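PDB 3P02: uncharacterized protein from Bacteroides ovatus, which is of unknown function but consists largely of beta strands and combines an E-set-related N-terminal region with a BT_3044-like C-terminal region. Local coordinates for residues Y204-R207 against I208-V212; A234-E237 against K238-F241. All blocks are in the same frame, centred on the assembly; numbering follows the deposited sequence.

How the contacts relate
Contacts 1 and 2 are local turns that follow one another along the chain, neither nested nor crossed, and both belong to the BT_3044-like region. Contact 1 (204-212) comes first, finishing the long connection that leaves strand 192-196 and delivering the chain into strand 211-220. The chain then runs along that strand, turns back through strand 228-234 and enters contact 2 (234-241), which closes the hairpin to strand 242-255. These four strands are successive neighbours in one antiparallel sheet, so the turns lie side by side, their centres about 11 Å apart. Asn209 O and Asn236 ND2 probably form a hydrogen bond between them, and Val212 packs on Phe241.

Contact 1 of 2, residues Y204-R207 against I208-V212; sequences YEDR and INYKV
Asp206 sets its carboxylate beside the CD2-CE2 side of the Tyr210 ring, raised from its plane, with OD2 of Asp206 3.6 Å from Tyr210 CE2 and the two planes 54° apart. CG of Asp206 sits between its backbone N and carbonyl carbon (chi1 65°), which swings the acid over to the tyrosine. This is the packed side. An acid suits it because OD2 also forms a salt bridge with Arg200 and a hydrogen bond with Thr280, whose hydroxyl is shared with Tyr210 OH; Arg200 additionally makes a cation-pi contact with the ring. Near the ring plane, Asp206 O lies 3.4 Å from Tyr210 CD2.

The backbone here is a type I beta turn, Tyr204 to Arg207, running straight into a short 3-10 segment that leads to strand 211-220. Asn209 N donates to Asp206 O at 3.0 Å, and Tyr210 N donates to Arg207 O at 2.9 Å, the second bond being the straighter. Asn209 also packs ND2 near CB of Asp206.

Arg207, the last residue of the turn, folds its side chain back to the turn's first residue. Its chain is extended from CG to NE, and NH1 reaches Tyr204 O at 2.9 Å, with the acceptor in the guanidinium plane. Arg207 N reaches the same oxygen from the opposite face of the carbonyl, so one acceptor is gripped twice. The length and several donors of arginine fit this buried place, since NH2 also bonds to Ser119 O, in the loop before strand 122-130 of the N-terminal part.

Towards solvent the contact is looser. Glu205 and Ile208 are exposed, and the gap between their backbones is spanned by a water that donates to Glu205 O at 2.8 Å and accepts from Ile208 N.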
ATOM      1  N   TYR A 204       7.617   5.702 -10.824  1.00  8.67           N
ATOM      2  CA  TYR A 204       7.952   5.782 -12.256  1.00  8.71           C
ATOM      3  C   TYR A 204       6.701   5.906 -13.068  1.00 10.98           C
ATOM      4  O   TYR A 204       5.766   5.123 -12.870  1.00  9.73           O
ATOM      5  CB  TYR A 204       8.692   4.510 -12.699  1.00  9.36           C
ATOM      6  CG  TYR A 204      10.162   4.517 -12.362  1.00 10.50           C
ATOM      7  CD1 TYR A 204      10.596   4.415 -11.037  1.00 11.77           C
ATOM      8  CD2 TYR A 204      11.123   4.523 -13.363  1.00 11.90           C
ATOM      9  CE1 TYR A 204      11.954   4.358 -10.721  1.00 13.81           C
ATOM     10  CE2 TYR A 204      12.489   4.512 -13.056  1.00 12.74           C
ATOM     11  CZ  TYR A 204      12.893   4.445 -11.729  1.00 14.66           C
ATOM     12  OH  TYR A 204      14.232   4.405 -11.410  1.00 20.37           O
ATOM     13  N   GLU A 205       6.677   6.877 -13.985  1.00  9.05           N
ATOM     14  CA  GLU A 205       5.519   7.078 -14.841  0.70  9.07           C
ATOM     15  C   GLU A 205       5.206   5.835 -15.688  1.00 10.75           C
ATOM     16  O   GLU A 205       4.023   5.519 -15.876  1.00 10.98           O
ATOM     17  CB  GLU A 205       5.774   8.271 -15.756  0.70  9.50           C
ATOM     18  CG  GLU A 205       4.559   8.683 -16.565  0.70 16.40           C
ATOM     19  CD  GLU A 205       4.821   9.802 -17.549  0.70 33.71           C
ATOM     20  OE1 GLU A 205       5.799  10.559 -17.348  0.70 22.87           O
ATOM     21  OE2 GLU A 205       4.048   9.916 -18.526  0.70 28.28           O
ATOM     22  N   ASP A 206       6.245   5.134 -16.211  1.00  8.62           N
ATOM     23  CA  ASP A 206       5.978   3.984 -17.086  1.00  8.92           C
ATOM     24  C   ASP A 206       5.872   2.643 -16.343  1.00 11.55           C
ATOM     25  O   ASP A 206       5.887   1.593 -16.992  1.00 12.62           O
ATOM     26  CB  ASP A 206       7.107   3.884 -18.156  1.00  9.75           C
ATOM     27  CG  ASP A 206       8.491   3.572 -17.606  1.00 13.05           C
ATOM     28  OD1 ASP A 206       8.597   3.208 -16.387  1.00 11.94           O
ATOM     29  OD2 ASP A 206       9.467   3.703 -18.367  1.00 14.26           O
ATOM     30  N   ARG A 207       5.702   2.670 -14.995  1.00  8.11           N
ATOM     31  CA  ARG A 207       5.787   1.431 -14.218  1.00  8.42           C
ATOM     32  C   ARG A 207       4.839   0.298 -14.662  1.00 11.30           C
ATOM     33  O   ARG A 207       5.253  -0.853 -14.639  1.00  9.79           O
ATOM     34  CB  ARG A 207       5.613   1.715 -12.727  1.00  8.45           C
ATOM     35  CG  ARG A 207       4.230   2.209 -12.338  1.00  8.66           C
ATOM     36  CD  ARG A 207       4.240   2.720 -10.918  1.00  9.29           C
ATOM     37  NE  ARG A 207       2.909   3.183 -10.525  1.00 10.52           N
ATOM     38  CZ  ARG A 207       2.407   4.358 -10.870  1.00 14.54           C
ATOM     39  NH1 ARG A 207       3.130   5.214 -11.593  1.00 12.27           N
ATOM     40  NH2 ARG A 207       1.197   4.717 -10.453  1.00 14.16           N
ATOM     41  N   ILE A 208       3.577   0.605 -15.059  1.00  9.97           N
ATOM     42  CA  ILE A 208       2.671  -0.514 -15.435  1.00  9.40           C
ATOM     43  C   ILE A 208       3.265  -1.366 -16.568  1.00 12.31           C
ATOM     44  O   ILE A 208       3.036  -2.565 -16.607  1.00 11.98           O
ATOM     45  CB  ILE A 208       1.279   0.022 -15.829  1.00 13.55           C
ATOM     46  CG1 ILE A 208       0.603   0.632 -14.582  1.00 14.28           C
ATOM     47  CG2 ILE A 208       0.412  -1.099 -16.450  1.00 14.56           C
ATOM     48  CD1 ILE A 208      -0.794   1.396 -14.933  1.00 22.12           C
ATOM     49  N   ASN A 209       4.031  -0.754 -17.480  1.00 10.65           N
ATOM     50  CA  ASN A 209       4.639  -1.503 -18.593  1.00  9.51           C
ATOM     51  C   ASN A 209       5.619  -2.581 -18.142  1.00 12.03           C
ATOM     52  O   ASN A 209       5.984  -3.442 -18.949  1.00 11.43           O
ATOM     53  CB  ASN A 209       5.429  -0.531 -19.471  1.00 12.00           C
ATOM     54  CG  ASN A 209       4.553   0.538 -20.054  1.00 25.95           C
ATOM     55  OD1 ASN A 209       3.404   0.278 -20.411  1.00 21.57           O
ATOM     56  ND2 ASN A 209       5.137   1.700 -20.280  1.00 25.19           N
ATOM     57  N   TYR A 210       6.117  -2.469 -16.880  1.00  9.73           N
ATOM     58  CA  TYR A 210       7.192  -3.327 -16.371  1.00  8.82           C
ATOM     59  C   TYR A 210       6.718  -4.284 -15.287  1.00  9.78           C
ATOM     60  O   TYR A 210       7.533  -4.876 -14.597  1.00 10.21           O
ATOM     61  CB  TYR A 210       8.370  -2.433 -15.880  1.00  8.17           C
ATOM     62  CG  TYR A 210       8.980  -1.743 -17.079  1.00  8.44           C
ATOM     63  CD1 TYR A 210       9.866  -2.419 -17.915  1.00  9.41           C
ATOM     64  CD2 TYR A 210       8.569  -0.460 -17.460  1.00  9.53           C
ATOM     65  CE1 TYR A 210      10.310  -1.858 -19.105  1.00 10.69           C
ATOM     66  CE2 TYR A 210       9.017   0.115 -18.654  1.00  9.86           C
ATOM     67  CZ  TYR A 210       9.902  -0.583 -19.461  1.00 11.54           C
ATOM     68  OH  TYR A 210      10.338  -0.029 -20.641  1.00 10.67           O
ATOM     69  N   LYS A 211       5.417  -4.436 -15.136  1.00  8.77           N
ATOM     70  CA  LYS A 211       4.868  -5.354 -14.134  1.00  8.83           C
ATOM     71  C   LYS A 211       5.216  -6.824 -14.408  1.00 10.59           C
ATOM     72  O   LYS A 211       5.003  -7.351 -15.513  1.00  9.38           O
ATOM     73  CB  LYS A 211       3.344  -5.219 -14.091  1.00 10.07           C
ATOM     74  CG  LYS A 211       2.883  -3.928 -13.407  1.00 12.60           C
ATOM     75  CD  LYS A 211       1.377  -3.674 -13.575  1.00 15.27           C
ATOM     76  CE  LYS A 211       0.541  -4.703 -12.839  1.00 14.63           C
ATOM     77  NZ  LYS A 211      -0.917  -4.544 -13.128  1.00 18.41           N
ATOM     78  N   VAL A 212       5.749  -7.482 -13.375  1.00  8.60           N
ATOM     79  CA  VAL A 212       6.070  -8.914 -13.415  1.00  8.26           C
ATOM     80  C   VAL A 212       5.299  -9.556 -12.280  1.00 10.09           C
ATOM     81  O   VAL A 212       5.450  -9.147 -11.122  1.00  9.25           O
ATOM     82  CB  VAL A 212       7.588  -9.189 -13.320  1.00  9.83           C
ATOM     83  CG1 VAL A 212       7.836 -10.700 -13.263  1.00  9.39           C
ATOM     84  CG2 VAL A 212       8.327  -8.557 -14.505  1.00  9.68           C
TER
HETATM   85  O   HOH W   1       2.436   3.302 -15.494  1.00 12.83           O

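Contact 2 of 2, residues A234-E237 against K238-F241; sequences AENE and KLKF
Asn236 uses its side-chain OD1 to accept Lys238 N at 3.1 Å, forming an Asx turn at the start of the short 3-10 segment in the hairpin between strands 228-234 and 242-255. With CG anti to the backbone N (chi1 -177°), the amide lies beside its own carbonyl carbon, where OD1 can meet this early NH; the donor stands well above the amide plane. Asparagine suits the position because it offers an acceptor to the turn and a donor beyond it: ND2 is taken by Asn209 O and Tyr279 OH.

Two backbone carbonyls, those of Asn236 and Glu237, serve as acceptors within the turn. Asn236 O receives Leu239 N at 3.1 Å and also a water at 2.8 Å, which in turn accepts from Phe241 N. Glu237 O receives Lys240 N at 3.2 Å. The amide hydrogens of Lys238 through Phe241 are therefore all engaged, with Lys240 taking up left-handed backbone angles as the chain leaves the turn. Lys240 is exposed, and its extended chain carries NZ to a salt bridge with Glu286.

Apolar residues fill the inner side. Leu239 is buried, touching Tyr210 and Phe276, and its CD1 lies 3.9 Å from Ala234 CB. Alanine is small enough for Phe241 to come in close at the hairpin's base: Ala234 CB is 3.6 Å from Phe241 CB, while Ala234 N sits over one face of the ring, offset toward its rim.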
ATOM      1  N   ALA A 234       4.348 -12.028 -17.364  1.00  9.37           N
ATOM      2  CA  ALA A 234       4.080 -10.629 -17.637  1.00  9.70           C
ATOM      3  C   ALA A 234       2.820 -10.539 -18.454  1.00 14.42           C
ATOM      4  O   ALA A 234       2.459 -11.512 -19.123  1.00 15.19           O
ATOM      5  CB  ALA A 234       5.240  -9.980 -18.396  1.00 10.30           C
ATOM      6  N   GLU A 235       2.118  -9.411 -18.363  1.00  9.59           N
ATOM      7  CA  GLU A 235       0.947  -9.176 -19.223  1.00 10.10           C
ATOM      8  C   GLU A 235       1.316  -8.318 -20.441  1.00 15.35           C
ATOM      9  O   GLU A 235       0.648  -8.414 -21.467  1.00 15.26           O
ATOM     10  CB  GLU A 235      -0.181  -8.468 -18.467  1.00 10.80           C
ATOM     11  CG  GLU A 235      -0.932  -9.385 -17.536  1.00 13.54           C
ATOM     12  CD  GLU A 235      -2.024  -8.711 -16.734  1.00 24.23           C
ATOM     13  OE1 GLU A 235      -2.138  -7.464 -16.777  1.00 17.33           O
ATOM     14  OE2 GLU A 235      -2.756  -9.444 -16.038  1.00 18.64           O
ATOM     15  N   ASN A 236       2.326  -7.443 -20.301  1.00 12.91           N
ATOM     16  CA  ASN A 236       2.739  -6.518 -21.361  1.00 11.39           C
ATOM     17  C   ASN A 236       3.569  -7.240 -22.422  1.00 13.73           C
ATOM     18  O   ASN A 236       4.739  -7.555 -22.172  1.00 12.50           O
ATOM     19  CB  ASN A 236       3.522  -5.347 -20.765  1.00 10.69           C
ATOM     20  CG  ASN A 236       3.909  -4.317 -21.808  1.00 14.98           C
ATOM     21  OD1 ASN A 236       3.390  -4.323 -22.955  1.00 14.24           O
ATOM     22  ND2 ASN A 236       4.790  -3.390 -21.445  1.00 10.69           N
ATOM     23  N   GLU A 237       2.987  -7.466 -23.616  0.50 12.21           N
ATOM     24  CA  GLU A 237       3.688  -8.148 -24.717  0.50 12.56           C
ATOM     25  C   GLU A 237       4.936  -7.375 -25.186  0.50 15.22           C
ATOM     26  O   GLU A 237       5.883  -8.005 -25.669  0.50 14.98           O
ATOM     27  CB  GLU A 237       2.749  -8.396 -25.906  0.50 14.80           C
ATOM     28  CG  GLU A 237       1.621  -9.378 -25.623  0.50 26.46           C
ATOM     29  CD  GLU A 237       1.999 -10.809 -25.278  0.50 55.27           C
ATOM     30  OE1 GLU A 237       2.941 -11.354 -25.898  0.50 54.08           O
ATOM     31  OE2 GLU A 237       1.328 -11.396 -24.397  0.50 54.40           O
ATOM     32  N   LYS A 238       4.950  -6.031 -25.020  1.00 12.51           N
ATOM     33  CA  LYS A 238       6.112  -5.194 -25.419  1.00 12.45           C
ATOM     34  C   LYS A 238       7.337  -5.443 -24.540  1.00 16.06           C
ATOM     35  O   LYS A 238       8.443  -5.173 -24.988  1.00 14.78           O
ATOM     36  CB  LYS A 238       5.776  -3.710 -25.418  1.00 13.48           C
ATOM     37  CG  LYS A 238       4.657  -3.359 -26.391  1.00 12.78           C
ATOM     38  CD  LYS A 238       4.569  -1.851 -26.560  1.00 15.62           C
ATOM     39  CE  LYS A 238       3.340  -1.453 -27.357  1.00 19.59           C
ATOM     40  NZ  LYS A 238       3.465  -0.063 -27.849  1.00 16.57           N
ATOM     41  N   LEU A 239       7.159  -6.009 -23.324  1.00 13.53           N
ATOM     42  CA  LEU A 239       8.308  -6.345 -22.458  1.00 15.23           C
ATOM     43  C   LEU A 239       9.188  -7.443 -23.032  1.00 17.07           C
ATOM     44  O   LEU A 239      10.329  -7.620 -22.578  1.00 17.50           O
ATOM     45  CB  LEU A 239       7.786  -6.862 -21.115  1.00 15.31           C
ATOM     46  CG  LEU A 239       7.757  -6.011 -19.912  1.00 20.16           C
ATOM     47  CD1 LEU A 239       7.561  -6.889 -18.663  1.00 18.01           C
ATOM     48  CD2 LEU A 239       9.038  -5.200 -19.747  1.00 17.35           C
ATOM     49  N   LYS A 240       8.626  -8.272 -23.955  1.00 13.21           N
ATOM     50  CA  LYS A 240       9.291  -9.440 -24.535  1.00 12.81           C
ATOM     51  C   LYS A 240       9.808 -10.300 -23.376  1.00 16.52           C
ATOM     52  O   LYS A 240      10.961 -10.734 -23.365  1.00 15.81           O
ATOM     53  CB  LYS A 240      10.401  -9.047 -25.536  1.00 16.53           C
ATOM     54  CG  LYS A 240       9.839  -8.375 -26.785  1.00 27.67           C
ATOM     55  CD  LYS A 240      10.935  -7.664 -27.558  1.00 35.38           C
ATOM     56  CE  LYS A 240      10.422  -6.878 -28.738  1.00 43.56           C
ATOM     57  NZ  LYS A 240      11.538  -6.147 -29.411  1.00 38.04           N
ATOM     58  N   PHE A 241       8.950 -10.446 -22.344  1.00 12.79           N
ATOM     59  CA  PHE A 241       9.288 -11.233 -21.160  1.00 11.21           C
ATOM     60  C   PHE A 241       9.560 -12.675 -21.527  1.00 14.90           C
ATOM     61  O   PHE A 241       8.739 -13.318 -22.179  1.00 13.81           O
ATOM     62  CB  PHE A 241       8.135 -11.161 -20.150  1.00 10.69           C
ATOM     63  CG  PHE A 241       8.385 -11.900 -18.855  1.00  9.64           C
ATOM     64  CD1 PHE A 241       8.947 -11.247 -17.761  1.00 10.11           C
ATOM     65  CD2 PHE A 241       7.995 -13.225 -18.711  1.00 11.43           C
ATOM     66  CE1 PHE A 241       9.131 -11.925 -16.543  1.00 11.19           C
ATOM     67  CE2 PHE A 241       8.212 -13.914 -17.502  1.00 13.30           C
ATOM     68  CZ  PHE A 241       8.778 -13.259 -16.432  1.00 10.60           C
TER
HETATM   69  O   HOH W   2       6.100  -9.962 -22.560  1.00 12.89           O